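MSM0271 protein (Mycobacterium smegmatis, PDB 5SUH) forms a double-ringed trimeric shell unit of the mycobacterial RMM microcompartment from tandem circularly permuted BMC domains, and may take part in transport across the shell. Local coordinates at residues A[142-147]-A[170-175]; A[161-166]-A[195-200]. All coordinates share one frame; numbering follows the deposited sequence.

Contact 1 (A[142-147]-A[170-175]); sequences HDIITD and SLLVYE
H142 lays its CB methylene over one face of the Y174 ring, a CH-pi contact with CB 3.8 Å from the ring centroid and displaced toward the rim. The two side chains run alongside each other in the same direction. With CG held between the backbone N and the carbonyl carbon (chi1 59°), the imidazole follows the tyrosine outward, but the rings meet obliquely, their planes inclined at 38°. This is a non-hydrogen-bonded pair of an antiparallel ladder, as is I144 with L172, where CG1 of I144 and CD1 of L172 meet beside H142 and Y174 at 4.1 Å.

The ladder's other end rests on I145 and L171, a hydrogen-bonded pair. I145 N donates to L171 O over 2.8 Å, while L171 N returns a nearly straight bond to I145 O, 172° at the hydrogen. The side chains emerge on the face opposite H142, I145 CB and L171 CB 4.4 Å apart. One pair along on that face, D143 and V173 exchange a second couple of backbone bonds, V173 N reaching D143 O at 3.1 Å. The carboxylate of D143 leads away from V173 to a salt bridge with R80 of the second subunit. Past the end of strand 138-145, S170 OG lies against T146 CA at 3.6 Å and is hydrogen-bonded to T216 OG1.

The pairing joins strand 138-145, outermost in this BMC sheet within the chain, to strand 170-177, which is bonded on its other side to strand 208-214. Helix 216-232 covers the face of I144 and Y174, and the Y174 OH is hydrogen-bonded to T227; the face of I145 and V173 meets the second subunit.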
# COMPACT_ATOMS: atom_id res chain seq x y z
N HIS A 142 22.19 -11.10 -19.24
CA HIS A 142 21.22 -10.82 -20.31
C HIS A 142 20.82 -12.14 -20.99
O HIS A 142 21.59 -13.11 -20.98
CB HIS A 142 21.72 -9.76 -21.32
CG HIS A 142 22.99 -10.14 -22.02
ND1 HIS A 142 23.05 -11.18 -22.94
CD2 HIS A 142 24.23 -9.63 -21.95
CE1 HIS A 142 24.29 -11.28 -23.39
NE2 HIS A 142 25.03 -10.35 -22.81
N ASP A 143 19.61 -12.17 -21.54
CA ASP A 143 19.08 -13.34 -22.22
C ASP A 143 17.84 -12.98 -23.04
O ASP A 143 17.16 -11.99 -22.74
CB ASP A 143 18.73 -14.42 -21.21
CG ASP A 143 18.65 -15.81 -21.84
OD1 ASP A 143 18.96 -15.98 -23.05
OD2 ASP A 143 18.26 -16.74 -21.10
N ILE A 144 17.56 -13.79 -24.07
CA ILE A 144 16.35 -13.62 -24.88
C ILE A 144 15.52 -14.90 -24.78
O ILE A 144 15.93 -15.94 -25.25
CB ILE A 144 16.70 -13.31 -26.36
CG1 ILE A 144 17.34 -11.94 -26.47
CG2 ILE A 144 15.45 -13.35 -27.25
CD1 ILE A 144 17.82 -11.60 -27.86
N ILE A 145 14.37 -14.79 -24.13
CA ILE A 145 13.40 -15.88 -24.01
C ILE A 145 12.40 -15.74 -25.16
O ILE A 145 11.57 -14.81 -25.17
CB ILE A 145 12.64 -15.84 -22.65
CG1 ILE A 145 13.55 -16.25 -21.51
CG2 ILE A 145 11.41 -16.78 -22.66
CD1 ILE A 145 14.22 -15.13 -20.83
N THR A 146 12.47 -16.63 -26.13
CA THR A 146 11.53 -16.58 -27.25
C THR A 146 10.20 -17.27 -26.94
O THR A 146 10.15 -18.18 -26.11
CB THR A 146 12.11 -17.19 -28.52
OG1 THR A 146 12.39 -18.58 -28.31
CG2 THR A 146 13.38 -16.47 -28.90
N ASP A 147 9.13 -16.77 -27.55
CA ASP A 147 7.81 -17.40 -27.48
C ASP A 147 7.40 -17.68 -26.02
O ASP A 147 7.22 -18.83 -25.61
CB ASP A 147 7.82 -18.70 -28.31
CG ASP A 147 6.43 -19.31 -28.50
OD1 ASP A 147 5.44 -18.55 -28.52
OD2 ASP A 147 6.33 -20.56 -28.65
N SER A 170 8.61 -12.42 -27.80
CA SER A 170 9.92 -12.71 -27.26
C SER A 170 10.27 -11.69 -26.17
O SER A 170 9.90 -10.51 -26.24
CB SER A 170 10.97 -12.70 -28.37
OG SER A 170 10.75 -13.76 -29.28
N LEU A 171 10.97 -12.14 -25.14
CA LEU A 171 11.31 -11.29 -24.01
C LEU A 171 12.83 -11.12 -23.83
O LEU A 171 13.56 -12.11 -23.75
CB LEU A 171 10.71 -11.87 -22.74
CG LEU A 171 11.15 -11.25 -21.42
CD1 LEU A 171 10.59 -9.83 -21.32
CD2 LEU A 171 10.69 -12.16 -20.28
N LEU A 172 13.30 -9.87 -23.78
CA LEU A 172 14.69 -9.60 -23.44
C LEU A 172 14.82 -9.12 -22.00
O LEU A 172 14.12 -8.18 -21.58
CB LEU A 172 15.28 -8.54 -24.35
CG LEU A 172 16.56 -7.84 -23.89
CD1 LEU A 172 17.76 -8.79 -23.84
CD2 LEU A 172 16.83 -6.65 -24.79
N VAL A 173 15.69 -9.77 -21.22
CA VAL A 173 15.97 -9.27 -19.88
C VAL A 173 17.44 -8.86 -19.85
O VAL A 173 18.29 -9.52 -20.46
CB VAL A 173 15.67 -10.31 -18.74
CG1 VAL A 173 14.16 -10.51 -18.54
CG2 VAL A 173 16.36 -11.65 -18.99
N TYR A 174 17.73 -7.74 -19.18
CA TYR A 174 19.09 -7.20 -19.13
C TYR A 174 19.36 -6.60 -17.74
O TYR A 174 18.64 -5.71 -17.26
CB TYR A 174 19.27 -6.11 -20.19
CG TYR A 174 20.64 -6.03 -20.79
CD1 TYR A 174 20.83 -6.26 -22.16
CD2 TYR A 174 21.76 -5.69 -20.02
CE1 TYR A 174 22.10 -6.17 -22.74
CE2 TYR A 174 23.02 -5.61 -20.59
CZ TYR A 174 23.18 -5.85 -21.96
OH TYR A 174 24.42 -5.77 -22.56
N GLU A 175 20.41 -7.10 -17.10
CA GLU A 175 20.73 -6.66 -15.76
C GLU A 175 22.14 -6.07 -15.71
O GLU A 175 23.10 -6.66 -16.23
CB GLU A 175 20.59 -7.84 -14.77
CG GLU A 175 20.70 -7.41 -13.30
CD GLU A 175 20.40 -8.52 -12.30
OE1 GLU A 175 20.37 -9.72 -12.68
OE2 GLU A 175 20.17 -8.19 -11.12

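Contact 2 (A[161-166]-A[195-200]); sequences QASMIL and GLTVVD
S163 and V199 bring their backbones together, with CA atoms 5.1 Å apart. Segment 161-166 is irregular loop, extended from S163 through I165, whereas 197-200 begins a strand that is outermost in the sheet within this chain. V199 and D200 both face Y211 of the adjacent strand, a classic beta bulge, and the near-helical psi of V199 (-39°) fits its first position. Between the loop and this bulged strand there is no ladder of backbone bonds; S163 O and V199 O, both acceptors, lie 3.7 Å apart and cannot bond to one another.

Side chains make the join instead. T197 turns its methyl anti to the backbone N, which carries CG2 to S163 CB at 3.6 Å and to M164 O at 3.9 Å. The CB of S163 also rests on V198 O, and A162 CB approaches V199 O more loosely. V199, the residue most covered here, touches the loop at two points: CG1 lies 4.0 Å from S163 O, and CG2 meets I165 CB at 4.1 Å.

The polar partners of the two segments lie outside them. I165 O accepts from N157, D200 forms a salt bridge with R160, and Q45 bonds both L196 O and V198 N. Beyond the loop, P60 of the fourth subunit packs on S163, and R158 of the third on M164.

The contact therefore works by fit, aliphatic carbons lying against one another and against carbonyl oxygens, while hydrogen bonds to surrounding residues, and a salt bridge for D200, probably hold the segments in place.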
# COMPACT_ATOMS: atom_id res chain seq x y z
N GLN A 161 4.02 -3.05 -13.47
CA GLN A 161 2.78 -2.28 -13.58
C GLN A 161 2.52 -1.38 -14.83
O GLN A 161 1.43 -0.77 -14.91
CB GLN A 161 2.56 -1.41 -12.32
CG GLN A 161 3.01 -1.96 -10.91
CD GLN A 161 2.79 -3.48 -10.72
OE1 GLN A 161 3.75 -4.24 -10.54
NE2 GLN A 161 1.54 -3.93 -10.81
N ALA A 162 3.40 -1.35 -15.84
CA ALA A 162 3.15 -0.48 -17.01
C ALA A 162 2.53 -1.25 -18.19
O ALA A 162 1.43 -1.79 -18.07
CB ALA A 162 4.45 0.21 -17.45
N SER A 163 3.22 -1.26 -19.34
CA SER A 163 2.75 -2.06 -20.48
C SER A 163 2.91 -3.51 -20.12
O SER A 163 3.53 -3.87 -19.10
CB SER A 163 3.47 -1.79 -21.81
OG SER A 163 2.95 -0.69 -22.51
N MET A 164 2.35 -4.36 -20.98
CA MET A 164 2.28 -5.77 -20.69
C MET A 164 2.83 -6.57 -21.84
O MET A 164 2.78 -6.13 -23.00
CB MET A 164 0.84 -6.16 -20.38
CG MET A 164 0.26 -5.37 -19.20
SD MET A 164 -1.49 -5.65 -18.86
CE MET A 164 -2.26 -5.03 -20.34
N ILE A 165 3.33 -7.75 -21.52
CA ILE A 165 3.81 -8.66 -22.54
C ILE A 165 2.73 -9.71 -22.78
O ILE A 165 2.05 -10.13 -21.84
CB ILE A 165 5.13 -9.31 -22.13
CG1 ILE A 165 5.74 -10.08 -23.29
CG2 ILE A 165 4.95 -10.15 -20.86
CD1 ILE A 165 7.15 -10.48 -23.07
N LEU A 166 2.52 -10.06 -24.05
CA LEU A 166 1.52 -11.05 -24.45
C LEU A 166 2.15 -12.42 -24.77
O LEU A 166 3.31 -12.49 -25.20
CB LEU A 166 0.74 -10.55 -25.66
CG LEU A 166 -0.05 -9.25 -25.46
CD1 LEU A 166 -0.72 -8.85 -26.76
CD2 LEU A 166 -1.07 -9.37 -24.32
N GLY A 195 9.13 -0.28 -32.35
CA GLY A 195 8.00 -1.18 -32.17
C GLY A 195 8.00 -2.00 -30.89
O GLY A 195 7.03 -2.69 -30.60
N LEU A 196 9.08 -1.97 -30.12
CA LEU A 196 9.18 -2.80 -28.91
C LEU A 196 8.25 -2.32 -27.80
O LEU A 196 7.65 -1.24 -27.89
CB LEU A 196 10.62 -2.87 -28.36
CG LEU A 196 11.37 -1.60 -27.90
CD1 LEU A 196 10.90 -1.02 -26.58
CD2 LEU A 196 12.83 -1.92 -27.78
N THR A 197 8.14 -3.14 -26.77
CA THR A 197 7.30 -2.84 -25.63
C THR A 197 8.16 -2.76 -24.36
O THR A 197 8.80 -3.73 -24.00
CB THR A 197 6.24 -3.92 -25.43
OG1 THR A 197 5.47 -4.09 -26.63
CG2 THR A 197 5.35 -3.54 -24.27
N VAL A 198 8.19 -1.61 -23.71
CA VAL A 198 8.90 -1.47 -22.45
C VAL A 198 8.02 -1.97 -21.30
O VAL A 198 7.04 -1.32 -20.91
CB VAL A 198 9.34 -0.04 -22.24
CG1 VAL A 198 10.14 0.10 -20.95
CG2 VAL A 198 10.17 0.41 -23.44
N VAL A 199 8.35 -3.16 -20.79
CA VAL A 199 7.50 -3.83 -19.81
C VAL A 199 7.78 -3.34 -18.40
O VAL A 199 6.87 -3.15 -17.60
CB VAL A 199 7.67 -5.37 -19.89
CG1 VAL A 199 6.86 -6.06 -18.82
CG2 VAL A 199 7.26 -5.89 -21.26
N ASP A 200 9.05 -3.13 -18.12
CA ASP A 200 9.45 -2.66 -16.82
C ASP A 200 10.88 -2.16 -16.92
O ASP A 200 11.66 -2.71 -17.70
CB ASP A 200 9.34 -3.80 -15.79
CG ASP A 200 9.42 -3.30 -14.35
OD1 ASP A 200 9.14 -2.11 -14.12
OD2 ASP A 200 9.76 -4.10 -13.46

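Overall arrangement
Both contacts belong to the second BMC domain and serve the same four-stranded antiparallel sheet, their centres about 13 Å apart. Contact 1 joins strands 138-145 and 170-177 at one border of the sheet as formed within this chain; contact 2 lays the loop after helix 150-156 against strand 197-202 at the other. Along the chain the segments alternate, 142-147, 161-166, 170-175 and 195-200, so the loop of contact 2 runs on, after three residues, into strand 170-177. I165 links them physically, its CD1 lying 3.8 Å from L171 CB. The second subunit adjoins contact 1 and the third and fourth adjoin contact 2, placing both at subunit interfaces of the shell assembly.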